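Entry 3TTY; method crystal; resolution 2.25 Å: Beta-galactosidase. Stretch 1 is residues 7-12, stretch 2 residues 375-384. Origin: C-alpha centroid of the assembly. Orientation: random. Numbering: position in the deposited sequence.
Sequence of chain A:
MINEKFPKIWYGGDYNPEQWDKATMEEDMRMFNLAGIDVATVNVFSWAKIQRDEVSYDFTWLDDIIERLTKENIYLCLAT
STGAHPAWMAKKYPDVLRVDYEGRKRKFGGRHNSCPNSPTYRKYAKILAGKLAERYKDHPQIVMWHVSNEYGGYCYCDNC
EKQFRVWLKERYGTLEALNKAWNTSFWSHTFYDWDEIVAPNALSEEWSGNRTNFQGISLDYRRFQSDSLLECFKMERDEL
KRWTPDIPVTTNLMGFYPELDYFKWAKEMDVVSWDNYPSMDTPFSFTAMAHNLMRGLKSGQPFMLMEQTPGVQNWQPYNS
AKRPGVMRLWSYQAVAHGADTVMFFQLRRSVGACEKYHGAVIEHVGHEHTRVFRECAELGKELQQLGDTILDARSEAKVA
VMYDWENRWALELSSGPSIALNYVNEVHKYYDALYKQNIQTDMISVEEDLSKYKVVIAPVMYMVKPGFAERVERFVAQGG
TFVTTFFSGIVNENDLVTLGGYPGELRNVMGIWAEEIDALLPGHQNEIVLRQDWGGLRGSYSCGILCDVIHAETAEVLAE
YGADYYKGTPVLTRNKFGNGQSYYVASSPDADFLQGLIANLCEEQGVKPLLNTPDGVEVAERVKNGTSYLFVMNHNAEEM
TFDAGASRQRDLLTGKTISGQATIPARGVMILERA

Stretch 1 7-12: PKIWYG
Stretch 2 375-384: ECAELGKELQ

How do the two backbones lie? Residues 375-384 are helical throughout, with phi/psi near -62/-44 and i to i+4 hydrogen bonds such as Leu383 N to Leu379 O at 2.9 Å. Residues 10-12 form a strand running nearly antiparallel to the helix, at 160° with the axes 9.1 Å apart at closest. Register follows from the CA atoms: Lys8 CA lies 7.2 Å from Gln384 CA, Ile9 CA 6.2 Å from Leu383 CA, and Tyr11 CA 6.7 Å from Gly380 CA.

What does the Tyr11 ring pack against? Tyr11 (phi/psi -142/119, chi1 t, chi2 57°) points its CA-to-CB bond toward the helix. Tyr11 CD1 lies 3.5 Å from Leu383 CD2, and CE1 3.6 Å from Leu379 CD1 (chi1 t, chi2 t). Tyr11 CE2 comes within 3.3 Å of Gly380 CA, an approach that glycine's bare backbone leaves open; an ideal CB there would sit only 3.0 Å from CE2. Two residues earlier, Ile9 (chi1 m, chi2 t; phi/psi -73/107) places CG2 4.1 Å from Leu383 CG, while Leu383 itself lies between wells at chi1 -92° and chi2 10°. Trp10, between Ile9 and Tyr11 in sequence, has its CA-to-CB bond directed away from the helix.

Which direct hydrogen bond joins the stretches? Tyr11 OH donates to Cys376 O at 2.8 Å, the carbonyl lying at the ring edge. Cys376 O also accepts from Gly380 N at 2.9 Å, so it serves both the helix and the tyrosine.

How do lysine and water complete the contact? Lys8 (phi/psi -149/179; chi p, t, m, m) curls so that NZ donates to Ile9 O at 3.0 Å, while CE sits 3.8 Å from Leu383 O and 3.9 Å from Gln384 CA. One water accepts from Lys8 NZ at 2.8 Å and donates to Gly380 O at 3.1 Å; another accepts from Ile9 N at 3.0 Å and donates to Leu383 O at 2.7 Å.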

# COMPACT_ATOMS: atom_id res chain seq x y z
N PRO A 7 35.12 36.10 4.66
CA PRO A 7 35.78 35.75 3.40
C PRO A 7 36.42 34.36 3.37
O PRO A 7 37.59 34.22 3.02
CB PRO A 7 36.86 36.83 3.28
CG PRO A 7 37.28 37.08 4.72
CD PRO A 7 36.05 36.79 5.59
N LYS A 8 35.65 33.35 3.71
CA LYS A 8 36.08 31.96 3.57
C LYS A 8 34.86 31.10 3.30
O LYS A 8 33.74 31.60 3.23
CB LYS A 8 36.82 31.47 4.84
CG LYS A 8 36.07 31.70 6.17
CD LYS A 8 36.86 31.21 7.38
CE LYS A 8 37.06 29.68 7.36
NZ LYS A 8 35.82 28.92 7.70
N ILE A 9 35.08 29.81 3.12
CA ILE A 9 33.99 28.85 3.07
C ILE A 9 33.46 28.69 4.48
O ILE A 9 34.12 28.10 5.33
CB ILE A 9 34.48 27.51 2.52
CG1 ILE A 9 34.95 27.69 1.07
CG2 ILE A 9 33.37 26.46 2.61
CD1 ILE A 9 35.73 26.54 0.52
N TRP A 10 32.28 29.26 4.75
CA TRP A 10 31.69 29.17 6.09
C TRP A 10 31.62 27.72 6.58
O TRP A 10 31.41 26.78 5.81
CB TRP A 10 30.28 29.78 6.11
CG TRP A 10 30.21 31.17 5.55
CD1 TRP A 10 31.24 31.92 5.06
CD2 TRP A 10 29.04 31.98 5.42
NE1 TRP A 10 30.78 33.13 4.63
CE2 TRP A 10 29.43 33.20 4.84
CE3 TRP A 10 27.69 31.79 5.74
CZ2 TRP A 10 28.53 34.23 4.58
CZ3 TRP A 10 26.80 32.81 5.47
CH2 TRP A 10 27.23 34.02 4.90
N TYR A 11 31.76 27.54 7.89
CA TYR A 11 31.75 26.21 8.47
C TYR A 11 31.02 26.21 9.81
O TYR A 11 31.43 26.90 10.75
CB TYR A 11 33.19 25.71 8.64
CG TYR A 11 33.27 24.23 8.88
CD1 TYR A 11 32.72 23.33 7.97
CD2 TYR A 11 33.91 23.73 10.01
CE1 TYR A 11 32.80 21.97 8.18
CE2 TYR A 11 33.99 22.38 10.23
CZ TYR A 11 33.45 21.50 9.32
OH TYR A 11 33.54 20.14 9.55
N GLY A 12 29.94 25.44 9.90
CA GLY A 12 29.07 25.48 11.06
C GLY A 12 27.72 24.89 10.71
O GLY A 12 27.65 23.91 9.98
N GLU A 375 36.62 14.05 12.35
CA GLU A 375 36.46 14.26 10.92
C GLU A 375 35.92 15.66 10.64
O GLU A 375 36.32 16.31 9.68
CB GLU A 375 35.57 13.18 10.30
CG GLU A 375 36.17 11.77 10.40
CD GLU A 375 35.46 10.75 9.54
OE1 GLU A 375 34.97 11.10 8.44
OE2 GLU A 375 35.38 9.57 9.98
N CYS A 376 35.04 16.14 11.51
CA CYS A 376 34.58 17.51 11.40
C CYS A 376 35.73 18.49 11.65
O CYS A 376 35.86 19.49 10.93
CB CYS A 376 33.42 17.78 12.37
SG CYS A 376 31.88 16.91 11.91
N ALA A 377 36.56 18.20 12.65
CA ALA A 377 37.64 19.10 13.03
C ALA A 377 38.63 19.21 11.89
O ALA A 377 39.06 20.31 11.54
CB ALA A 377 38.34 18.61 14.30
N GLU A 378 38.96 18.07 11.30
CA GLU A 378 39.92 18.01 10.21
C GLU A 378 39.47 18.88 9.04
O GLU A 378 40.25 19.65 8.50
CB GLU A 378 40.11 16.55 9.75
CG GLU A 378 41.04 16.38 8.56
CD GLU A 378 40.92 15.01 7.88
OE1 GLU A 378 41.90 14.59 7.22
OE2 GLU A 378 39.85 14.36 7.97
N LEU A 379 38.20 18.75 8.65
CA LEU A 379 37.65 19.53 7.55
C LEU A 379 37.65 21.00 7.94
O LEU A 379 38.04 21.86 7.16
CB LEU A 379 36.21 19.10 7.27
CG LEU A 379 35.59 19.23 5.88
CD1 LEU A 379 34.08 19.36 6.04
CD2 LEU A 379 36.16 20.38 5.08
N GLY A 380 37.21 21.27 9.16
CA GLY A 380 37.24 22.63 9.69
C GLY A 380 38.61 23.27 9.49
O GLY A 380 38.70 24.44 9.08
N LYS A 381 39.67 22.52 9.77
CA LYS A 381 41.02 23.03 9.60
C LYS A 381 41.37 23.37 8.14
O LYS A 381 41.87 24.46 7.86
CB LYS A 381 42.05 22.06 10.19
CG LYS A 381 43.48 22.61 10.28
CD LYS A 381 44.33 21.76 11.23
CE LYS A 381 45.77 22.24 11.33
NZ LYS A 381 46.54 21.44 12.33
N GLU A 382 41.11 22.45 7.22
CA GLU A 382 41.33 22.70 5.79
C GLU A 382 40.56 23.95 5.31
O GLU A 382 41.11 24.79 4.61
CB GLU A 382 40.92 21.47 4.97
CG GLU A 382 41.77 20.24 5.27
CD GLU A 382 41.29 19.00 4.55
OE1 GLU A 382 40.16 19.01 4.02
OE2 GLU A 382 42.05 18.00 4.51
N LEU A 383 39.30 24.05 5.70
CA LEU A 383 38.50 25.20 5.30
C LEU A 383 39.14 26.50 5.77
O LEU A 383 39.14 27.49 5.04
CB LEU A 383 37.07 25.08 5.82
CG LEU A 383 36.09 24.41 4.85
CD1 LEU A 383 36.79 23.77 3.66
CD2 LEU A 383 35.25 23.41 5.60
N GLN A 384 39.70 26.51 6.97
CA GLN A 384 40.42 27.68 7.44
C GLN A 384 41.63 27.96 6.55
O GLN A 384 41.87 29.11 6.17
CB GLN A 384 40.86 27.51 8.90
CG GLN A 384 39.76 27.85 9.88
CD GLN A 384 40.08 27.36 11.27
OE1 GLN A 384 40.94 26.51 11.45
NE2 GLN A 384 39.37 27.90 12.27
O HOH W 1 36.49 26.65 9.26
O HOH W 2 37.72 28.46 2.97